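Local atomic coordinates of MutS2 protein (Thermus thermophilus, PDB entry 2ZQE), a protein that probably cuts DNA through its C-terminal Smr endonuclease domain, the part crystallised here, and is linked to the suppression of homologous recombination. Residues V21-E26 against L55-V61; S34-H40 against G75-L81; R48-R52 against S63-A67. One frame throughout, in Å; residues are numbered along the deposited sequence.

Contact 1: residues V21-E26 against L55-V61; sequences VDQALE and LRRDKRV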
loop_
_atom_site.group_PDB
_atom_site.type_symbol
_atom_site.label_atom_id
_atom_site.label_comp_id
_atom_site.label_asym_id
_atom_site.label_seq_id
_atom_site.Cartn_x
_atom_site.Cartn_y
_atom_site.Cartn_z
ATOM N N VAL A 21 2.961 4.948 -4.249
ATOM C CA VAL A 21 2.343 4.805 -2.924
ATOM C C VAL A 21 2.155 6.171 -2.254
ATOM O O VAL A 21 1.091 6.462 -1.703
ATOM C CB VAL A 21 3.123 3.837 -2.018
ATOM C CG1 VAL A 21 2.648 3.951 -0.573
ATOM C CG2 VAL A 21 2.938 2.410 -2.533
ATOM N N ASP A 22 3.170 7.015 -2.337
ATOM C CA ASP A 22 3.090 8.369 -1.791
ATOM C C ASP A 22 1.902 9.136 -2.396
ATOM O O ASP A 22 1.119 9.754 -1.663
ATOM C CB ASP A 22 4.412 9.095 -2.051
ATOM C CG ASP A 22 4.376 10.545 -1.627
ATOM O OD1 ASP A 22 4.002 10.822 -0.466
ATOM O OD2 ASP A 22 4.726 11.414 -2.464
ATOM N N GLN A 23 1.745 9.040 -3.717
ATOM C CA GLN A 23 0.631 9.688 -4.413
ATOM C C GLN A 23 -0.720 9.086 -4.038
ATOM O O GLN A 23 -1.703 9.816 -3.802
ATOM C CB GLN A 23 0.837 9.649 -5.930
ATOM C CG GLN A 23 -0.181 10.492 -6.697
ATOM C CD GLN A 23 -0.131 11.980 -6.327
ATOM O OE1 GLN A 23 0.928 12.515 -5.966
ATOM N NE2 GLN A 23 -1.286 12.655 -6.421
ATOM N N ALA A 24 -0.781 7.755 -3.976
ATOM C CA ALA A 24 -2.038 7.083 -3.653
ATOM C C ALA A 24 -2.509 7.404 -2.229
ATOM O O ALA A 24 -3.713 7.553 -1.998
ATOM C CB ALA A 24 -1.903 5.577 -3.858
ATOM N N LEU A 25 -1.572 7.514 -1.283
ATOM C CA LEU A 25 -1.925 7.877 0.102
ATOM C C LEU A 25 -2.440 9.314 0.118
ATOM O O LEU A 25 -3.452 9.616 0.763
ATOM C CB LEU A 25 -0.711 7.747 1.033
ATOM C CG LEU A 25 -0.275 6.305 1.320
ATOM C CD1 LEU A 25 1.126 6.290 1.938
ATOM C CD2 LEU A 25 -1.279 5.610 2.232
ATOM N N GLU A 26 -1.768 10.181 -0.637
ATOM C CA GLU A 26 -2.195 11.582 -0.712
ATOM C C GLU A 26 -3.629 11.685 -1.242
ATOM O O GLU A 26 -4.467 12.402 -0.675
ATOM C CB GLU A 26 -1.236 12.391 -1.592
ATOM C CG GLU A 26 -1.406 13.922 -1.465
ATOM C CD GLU A 26 -1.073 14.502 -0.083
ATOM O OE1 GLU A 26 -0.543 13.795 0.809
ATOM O OE2 GLU A 26 -1.319 15.724 0.107
ATOM N N LEU A 55 5.567 2.680 4.884
ATOM C CA LEU A 55 4.311 2.919 5.613
ATOM C C LEU A 55 4.563 3.131 7.101
ATOM O O LEU A 55 3.886 3.945 7.727
ATOM C CB LEU A 55 3.338 1.759 5.408
ATOM C CG LEU A 55 2.791 1.589 3.988
ATOM C CD1 LEU A 55 2.002 0.278 3.859
ATOM C CD2 LEU A 55 1.930 2.806 3.520
ATOM N N ARG A 56 5.535 2.408 7.652
ATOM C CA ARG A 56 5.941 2.624 9.051
ATOM C C ARG A 56 6.321 4.071 9.322
ATOM O O ARG A 56 6.047 4.588 10.417
ATOM C CB ARG A 56 7.111 1.714 9.458
ATOM C CG ARG A 56 6.706 0.237 9.452
ATOM C CD ARG A 56 7.770 -0.657 10.085
ATOM N NE ARG A 56 7.275 -2.030 10.001
ATOM C CZ ARG A 56 7.606 -2.893 9.041
ATOM N NH1 ARG A 56 8.482 -2.557 8.099
ATOM N NH2 ARG A 56 7.038 -4.094 9.016
ATOM N N ARG A 57 6.924 4.724 8.323
ATOM C CA ARG A 57 7.442 6.086 8.476
ATOM C C ARG A 57 6.440 7.159 8.062
ATOM O O ARG A 57 6.691 8.360 8.230
ATOM C CB ARG A 57 8.712 6.240 7.626
ATOM C CG ARG A 57 9.828 5.297 7.985
ATOM C CD ARG A 57 10.838 5.158 6.860
ATOM N NE ARG A 57 11.828 6.229 6.827
ATOM C CZ ARG A 57 11.695 7.375 6.159
ATOM N NH1 ARG A 57 10.595 7.630 5.457
ATOM N NH2 ARG A 57 12.674 8.273 6.190
ATOM N N ASP A 58 5.290 6.732 7.544
ATOM C CA ASP A 58 4.346 7.650 6.922
ATOM C C ASP A 58 3.262 8.146 7.881
ATOM O O ASP A 58 2.436 7.370 8.363
ATOM C CB ASP A 58 3.716 6.998 5.690
ATOM C CG ASP A 58 3.166 8.022 4.715
ATOM O OD1 ASP A 58 2.389 8.905 5.136
ATOM O OD2 ASP A 58 3.540 7.970 3.522
ATOM N N LYS A 59 3.261 9.451 8.144
ATOM C CA LYS A 59 2.309 10.033 9.100
ATOM C C LYS A 59 0.838 10.032 8.646
ATOM O O LYS A 59 -0.056 10.392 9.429
ATOM C CB LYS A 59 2.766 11.433 9.512
ATOM C CG LYS A 59 4.016 11.386 10.378
ATOM C CD LYS A 59 4.516 12.776 10.741
ATOM C CE LYS A 59 5.669 12.691 11.746
ATOM N NZ LYS A 59 6.886 12.099 11.130
ATOM N N ARG A 60 0.590 9.634 7.398
ATOM C CA ARG A 60 -0.772 9.504 6.878
ATOM C C ARG A 60 -1.399 8.161 7.217
ATOM O O ARG A 60 -2.588 7.952 6.963
ATOM C CB ARG A 60 -0.794 9.692 5.366
ATOM C CG ARG A 60 -0.468 11.118 4.966
ATOM C CD ARG A 60 -0.182 11.227 3.492
ATOM N NE ARG A 60 0.985 10.428 3.115
ATOM C CZ ARG A 60 1.564 10.477 1.918
ATOM N NH1 ARG A 60 1.082 11.301 0.993
ATOM N NH2 ARG A 60 2.617 9.715 1.646
ATOM N N VAL A 61 -0.588 7.257 7.764
ATOM C CA VAL A 61 -0.998 5.866 7.990
ATOM C C VAL A 61 -1.300 5.627 9.466
ATOM O O VAL A 61 -0.481 5.935 10.339
ATOM C CB VAL A 61 0.117 4.884 7.533
ATOM C CG1 VAL A 61 -0.235 3.437 7.867
ATOM C CG2 VAL A 61 0.402 5.050 6.050
#
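The guanidinium of Arg60 is the flat group at the centre: Leu25 CB sits over the middle of one face, 3.6 Å above the plane, while carboxylates line the edge. Asp58 holds that edge side-on, Arg60 NE to Asp58 OD1 at 2.9 Å and Arg60 NH2 to Asp58 OD2 at 2.7 Å, the second bond almost straight (177°) and both on syn lone pairs. From helix 14-30, Asp22 OD1 offers its anti lone pair to Arg60 NH2 at 2.8 Å, the oxygen tilted 20° from the guanidinium plane. Glu26 OE1 takes Arg60 NH1 at 3.0 Å, and a weak bond joins Arg60 NH1 to the backbone Asp22 O. A bend at chi3 (-62°) turns the guanidinium onto this helix. Arg60 N meets the anti lone pair of Asp58 OD1 at 3.0 Å, an Asx turn within a type I turn; with two bonds on this one oxygen, the carboxylate is fixed in rotation. Beneath the charges, Leu25 CD1 packs on Leu55 CD2 at 3.9 Å and Leu25 CD2 approaches Val61 CG2; Leu25 also touches Leu36 and Leu81 of the sheet. Three carboxylates around one guanidinium give a salt-bridge network that fastens the turn after helix 46-57 to helix 14-30. Arg60 probably stabilises their charged forms and screens Asp22 OD1 from Asp58 OD2, 4.9 Å away.

Contact 2: residues S34-H40 against G75-L81; sequences STLRLLH and GVTVVAL
Backbone hydrogen bonds pair Leu36 with Val79 and Leu38 with Thr77; the axes of the short strand segments approach to 4.6 Å, their N-to-C directions 163° apart, close to antiparallel. The pairing continues through Leu81 N to Ser34 O at one end and His40 N to Gly75 O at the other. Thr35-Ala80, Arg37-Val78 and Leu39-Val76 are non-hydrogen-bonded pairs; here CA-H...O contacts such as Val76 CA to Leu38 O (3.2 Å) fill in. A water bridges Ser34 O and Leu81 O.

Among side-chain polar contacts, His40 NE2 and Thr77 OG1 share a hydrogen bond of 2.8 Å, the hydroxyl at the ring edge and in its plane. His40 CG stands between its backbone N and carbonyl carbon (chi1 40°), which swings the imidazole back across the neighbouring strand and puts Gly75 O over one ring face, toward its rim.

Apolar packing divides by face. Leu38 CD1 meets Val79 CG2 at 3.7 Å on one; on the other, Leu39 CD1 touches Val76 CG2 at 3.6 Å and Val76 CG1 lies over the centre of the Arg37 guanidinium, whose NE is salt-bridged to Glu6.

These are the two central strands of the mixed sheet, flanked by 6-8 and 61-66. Leu36 and Leu81 pack on helix 14-30, Leu38, His40 and Thr77 on helix 46-57.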
loop_
_atom_site.group_PDB
_atom_site.type_symbol
_atom_site.label_atom_id
_atom_site.label_comp_id
_atom_site.label_asym_id
_atom_site.label_seq_id
_atom_site.Cartn_x
_atom_site.Cartn_y
_atom_site.Cartn_z
ATOM N N SER A 34 -11.032 5.850 4.265
ATOM C CA SER A 34 -10.537 5.251 5.492
ATOM C C SER A 34 -9.520 4.151 5.221
ATOM O O SER A 34 -8.737 3.810 6.108
ATOM C CB SER A 34 -11.696 4.674 6.306
ATOM O OG SER A 34 -12.303 3.614 5.590
ATOM N N THR A 35 -9.567 3.576 4.018
ATOM C CA THR A 35 -8.769 2.392 3.692
ATOM C C THR A 35 -8.255 2.483 2.262
ATOM O O THR A 35 -8.941 3.039 1.393
ATOM C CB THR A 35 -9.599 1.100 3.852
ATOM O OG1 THR A 35 -10.275 1.124 5.120
ATOM C CG2 THR A 35 -8.706 -0.141 3.805
ATOM N N LEU A 36 -7.079 1.896 2.032
ATOM C CA LEU A 36 -6.463 1.831 0.714
ATOM C C LEU A 36 -5.752 0.496 0.562
ATOM O O LEU A 36 -4.980 0.092 1.434
ATOM C CB LEU A 36 -5.453 2.972 0.558
ATOM C CG LEU A 36 -4.566 2.981 -0.683
ATOM C CD1 LEU A 36 -5.366 3.136 -1.966
ATOM C CD2 LEU A 36 -3.534 4.082 -0.533
ATOM N N ARG A 37 -6.010 -0.185 -0.548
ATOM C CA ARG A 37 -5.319 -1.451 -0.838
ATOM C C ARG A 37 -4.170 -1.228 -1.806
ATOM O O ARG A 37 -4.337 -0.601 -2.840
ATOM C CB ARG A 37 -6.285 -2.482 -1.417
ATOM C CG ARG A 37 -7.242 -3.068 -0.388
ATOM C CD ARG A 37 -8.401 -3.802 -1.076
ATOM N NE ARG A 37 -7.955 -4.875 -1.978
ATOM C CZ ARG A 37 -7.655 -6.125 -1.618
ATOM N NH1 ARG A 37 -7.720 -6.512 -0.350
ATOM N NH2 ARG A 37 -7.259 -6.988 -2.542
ATOM N N LEU A 38 -2.994 -1.736 -1.441
ATOM C CA LEU A 38 -1.820 -1.660 -2.294
ATOM C C LEU A 38 -1.515 -3.042 -2.855
ATOM O O LEU A 38 -1.015 -3.917 -2.159
ATOM C CB LEU A 38 -0.624 -1.108 -1.495
ATOM C CG LEU A 38 -0.901 0.225 -0.802
ATOM C CD1 LEU A 38 0.298 0.592 0.089
ATOM C CD2 LEU A 38 -1.183 1.338 -1.802
ATOM N N LEU A 39 -1.860 -3.241 -4.122
ATOM C CA LEU A 39 -1.600 -4.509 -4.792
ATOM C C LEU A 39 -0.195 -4.483 -5.382
ATOM O O LEU A 39 0.031 -3.894 -6.449
ATOM C CB LEU A 39 -2.660 -4.719 -5.884
ATOM C CG LEU A 39 -2.504 -5.897 -6.847
ATOM C CD1 LEU A 39 -2.364 -7.193 -6.067
ATOM C CD2 LEU A 39 -3.689 -5.940 -7.826
ATOM N N HIS A 40 0.753 -5.106 -4.680
ATOM C CA HIS A 40 2.156 -5.116 -5.140
ATOM C C HIS A 40 2.634 -6.479 -5.590
ATOM O O HIS A 40 3.722 -6.611 -6.162
ATOM C CB HIS A 40 3.101 -4.613 -4.046
ATOM C CG HIS A 40 2.754 -5.096 -2.672
ATOM N ND1 HIS A 40 2.870 -6.415 -2.290
ATOM C CD2 HIS A 40 2.315 -4.426 -1.584
ATOM C CE1 HIS A 40 2.517 -6.537 -1.023
ATOM N NE2 HIS A 40 2.161 -5.346 -0.574
ATOM N N GLY A 75 0.415 -10.467 -1.104
ATOM C CA GLY A 75 0.536 -9.659 -2.323
ATOM C C GLY A 75 -0.212 -8.327 -2.250
ATOM O O GLY A 75 -0.125 -7.487 -3.162
ATOM N N VAL A 76 -0.964 -8.130 -1.168
ATOM C CA VAL A 76 -1.677 -6.864 -0.986
ATOM C C VAL A 76 -1.429 -6.357 0.421
ATOM O O VAL A 76 -1.558 -7.110 1.385
ATOM C CB VAL A 76 -3.197 -7.012 -1.232
ATOM C CG1 VAL A 76 -3.941 -5.707 -0.885
ATOM C CG2 VAL A 76 -3.469 -7.413 -2.700
ATOM N N THR A 77 -1.064 -5.082 0.526
ATOM C CA THR A 77 -0.992 -4.425 1.831
ATOM C C THR A 77 -2.222 -3.550 1.988
ATOM O O THR A 77 -2.504 -2.674 1.162
ATOM C CB THR A 77 0.281 -3.558 1.990
ATOM O OG1 THR A 77 1.436 -4.390 1.925
ATOM C CG2 THR A 77 0.260 -2.859 3.354
ATOM N N VAL A 78 -2.961 -3.802 3.065
ATOM C CA VAL A 78 -4.176 -3.058 3.355
ATOM C C VAL A 78 -3.850 -1.973 4.371
ATOM O O VAL A 78 -3.409 -2.269 5.473
ATOM C CB VAL A 78 -5.258 -4.007 3.919
ATOM C CG1 VAL A 78 -6.571 -3.259 4.139
ATOM C CG2 VAL A 78 -5.467 -5.172 2.957
ATOM N N VAL A 79 -4.079 -0.726 3.968
ATOM C CA VAL A 79 -3.703 0.445 4.766
ATOM C C VAL A 79 -4.937 1.106 5.374
ATOM O O VAL A 79 -5.887 1.445 4.660
ATOM C CB VAL A 79 -2.927 1.489 3.896
ATOM C CG1 VAL A 79 -2.454 2.664 4.740
ATOM C CG2 VAL A 79 -1.712 0.838 3.167
ATOM N N ALA A 80 -4.913 1.274 6.693
ATOM C CA ALA A 80 -5.891 2.097 7.393
ATOM C C ALA A 80 -5.335 3.506 7.481
ATOM O O ALA A 80 -4.272 3.733 8.070
ATOM C CB ALA A 80 -6.152 1.555 8.777
ATOM N N LEU A 81 -6.073 4.460 6.934
ATOM C CA LEU A 81 -5.609 5.835 6.857
ATOM C C LEU A 81 -6.006 6.641 8.083
ATOM O O LEU A 81 -7.062 6.403 8.683
ATOM C CB LEU A 81 -6.187 6.489 5.597
ATOM C CG LEU A 81 -5.808 5.773 4.290
ATOM C CD1 LEU A 81 -6.759 6.114 3.166
ATOM C CD2 LEU A 81 -4.369 6.106 3.925
HETATM O O HOH W 1 -8.978 3.863 9.092
#

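Contact 3: residues R48-R52 against S63-A67; sequences RQAIR and SFADA
Asp66 is met by two arginines in two different ways, by Arg48 directly and by Arg52 through water. Arg48 grips the carboxylate side-on, NE to Asp66 OD1 at 2.9 Å and NH2 to Asp66 OD2 at 2.8 Å. Both bonds are nearly straight and use syn lone pairs, and the two flat groups are nearly coplanar, 23° apart. The Arg48 chain, extended from CG to NE, spans the gap from helix to strand. The two guanidiniums form an offset stack, Arg48 NH2 lying 3.3 Å above the centre of Arg52 and Arg52 CD over Arg48. Replacing Arg48 by an alanine would probably leave Asp66 without the two bonds it receives from Arg48, and Arg52 without the group stacked on one face.

Arg52 NH1 is 3.8 Å from Asp66 OD2, a long, purely electrostatic pairing with the oxygen well out of plane. Water makes the bonded link: one molecule joins Arg52 NH1 to Asp66 OD1 at 2.7 Å from each, and another accepts from Arg52 NH1 and Asp66 N. On the other face of Arg52 stands the edge of Phe64, with CE1 3.6 Å above the plane and the ring turned 86° to it; Phe64 CE1 also touches Arg52 CG.

His74 adjoins both Arg48 and Asp66. The result is a hydrated salt-bridge network on the surface of an alpha/beta Smr domain, joining helix 46-57 to edge strand 61-66.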
loop_
_atom_site.group_PDB
_atom_site.type_symbol
_atom_site.label_atom_id
_atom_site.label_comp_id
_atom_site.label_asym_id
_atom_site.label_seq_id
_atom_site.Cartn_x
_atom_site.Cartn_y
_atom_site.Cartn_z
ATOM N N ARG A 48 6.810 -5.577 -1.427
ATOM C CA ARG A 48 6.141 -5.707 -0.133
ATOM C C ARG A 48 7.026 -5.123 0.967
ATOM O O ARG A 48 6.566 -4.311 1.779
ATOM C CB ARG A 48 5.781 -7.168 0.174
ATOM C CG ARG A 48 5.128 -7.358 1.553
ATOM C CD ARG A 48 4.840 -8.851 1.815
ATOM N NE ARG A 48 4.316 -9.054 3.170
ATOM C CZ ARG A 48 5.074 -9.146 4.266
ATOM N NH1 ARG A 48 6.403 -9.050 4.197
ATOM N NH2 ARG A 48 4.503 -9.304 5.449
ATOM N N GLN A 49 8.285 -5.555 1.012
ATOM C CA GLN A 49 9.173 -5.114 2.081
ATOM C C GLN A 49 9.401 -3.613 2.072
ATOM O O GLN A 49 9.331 -2.961 3.131
ATOM C CB GLN A 49 10.508 -5.850 2.022
ATOM C CG GLN A 49 11.398 -5.532 3.224
ATOM C CD GLN A 49 12.299 -6.691 3.585
ATOM O OE1 GLN A 49 13.129 -7.100 2.793
ATOM N NE2 GLN A 49 12.144 -7.218 4.807
ATOM N N ALA A 50 9.675 -3.062 0.884
ATOM C CA ALA A 50 9.967 -1.636 0.764
ATOM C C ALA A 50 8.743 -0.797 1.109
ATOM O O ALA A 50 8.844 0.211 1.808
ATOM C CB ALA A 50 10.473 -1.293 -0.636
ATOM N N ILE A 51 7.580 -1.238 0.635
ATOM C CA ILE A 51 6.322 -0.554 0.942
ATOM C C ILE A 51 5.986 -0.575 2.448
ATOM O O ILE A 51 5.646 0.470 3.041
ATOM C CB ILE A 51 5.173 -1.129 0.108
ATOM C CG1 ILE A 51 5.374 -0.755 -1.353
ATOM C CG2 ILE A 51 3.806 -0.616 0.643
ATOM C CD1 ILE A 51 4.513 -1.564 -2.326
ATOM N N ARG A 52 6.093 -1.739 3.076
ATOM C CA ARG A 52 5.800 -1.824 4.508
ATOM C C ARG A 52 6.694 -0.873 5.304
ATOM O O ARG A 52 6.208 -0.161 6.184
ATOM C CB ARG A 52 5.942 -3.254 5.022
ATOM C CG ARG A 52 4.807 -4.165 4.546
ATOM C CD ARG A 52 5.111 -5.652 4.766
ATOM N NE ARG A 52 5.228 -6.041 6.175
ATOM C CZ ARG A 52 4.196 -6.341 6.975
ATOM N NH1 ARG A 52 2.942 -6.260 6.542
ATOM N NH2 ARG A 52 4.424 -6.732 8.221
ATOM N N SER A 63 -2.543 2.287 10.421
ATOM C CA SER A 63 -2.008 0.931 10.540
ATOM C C SER A 63 -2.008 0.266 9.171
ATOM O O SER A 63 -2.615 0.776 8.229
ATOM C CB SER A 63 -2.826 0.113 11.546
ATOM O OG SER A 63 -4.173 -0.056 11.110
ATOM N N PHE A 64 -1.282 -0.834 9.048
ATOM C CA PHE A 64 -1.306 -1.602 7.802
ATOM C C PHE A 64 -1.058 -3.060 8.117
ATOM O O PHE A 64 -0.505 -3.388 9.175
ATOM C CB PHE A 64 -0.247 -1.081 6.815
ATOM C CG PHE A 64 1.161 -1.305 7.287
ATOM C CD1 PHE A 64 1.802 -2.522 7.048
ATOM C CD2 PHE A 64 1.840 -0.309 7.987
ATOM C CE1 PHE A 64 3.114 -2.744 7.503
ATOM C CE2 PHE A 64 3.136 -0.522 8.440
ATOM C CZ PHE A 64 3.770 -1.737 8.200
ATOM N N ALA A 65 -1.466 -3.929 7.193
ATOM C CA ALA A 65 -1.294 -5.376 7.347
ATOM C C ALA A 65 -1.443 -6.043 5.999
ATOM O O ALA A 65 -2.050 -5.477 5.094
ATOM C CB ALA A 65 -2.347 -5.931 8.287
ATOM N N ASP A 66 -0.862 -7.230 5.855
ATOM C CA ASP A 66 -1.162 -8.067 4.692
ATOM C C ASP A 66 -2.657 -8.327 4.648
ATOM O O ASP A 66 -3.305 -8.488 5.706
ATOM C CB ASP A 66 -0.450 -9.418 4.820
ATOM C CG ASP A 66 1.046 -9.293 4.722
ATOM O OD1 ASP A 66 1.511 -8.721 3.712
ATOM O OD2 ASP A 66 1.741 -9.785 5.644
ATOM N N ALA A 67 -3.198 -8.362 3.436
ATOM C CA ALA A 67 -4.562 -8.846 3.206
ATOM C C ALA A 67 -4.636 -10.315 3.656
ATOM O O ALA A 67 -3.624 -11.041 3.614
ATOM C CB ALA A 67 -4.941 -8.711 1.744
HETATM O O HOH W 2 1.820 -6.081 4.044
HETATM O O HOH W 3 1.000 -7.595 8.219
#

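How the contacts relate
From the N terminus, strand 6-8 leads into helix 14-30, which supplies the first half of contact 1. Strand 35-39 then opens contact 2, and helix 46-57 opens contact 3 before its C-terminal end and the following turn complete contact 1. Strand 61-66 closes contact 3 and strand 76-81 closes contact 2. Contact 1 therefore crosses both others, whereas contact 3 falls wholly within the span of contact 2. Leu55 joins all three, touching Thr77 and Val79 of contact 2 and Phe64 of contact 3. Contact 1 ties helix 14-30 to the end of helix 46-57 and the turn that follows, contact 2 forms the sheet centre, and contact 3 attaches helix 46-57 to the sheet edge.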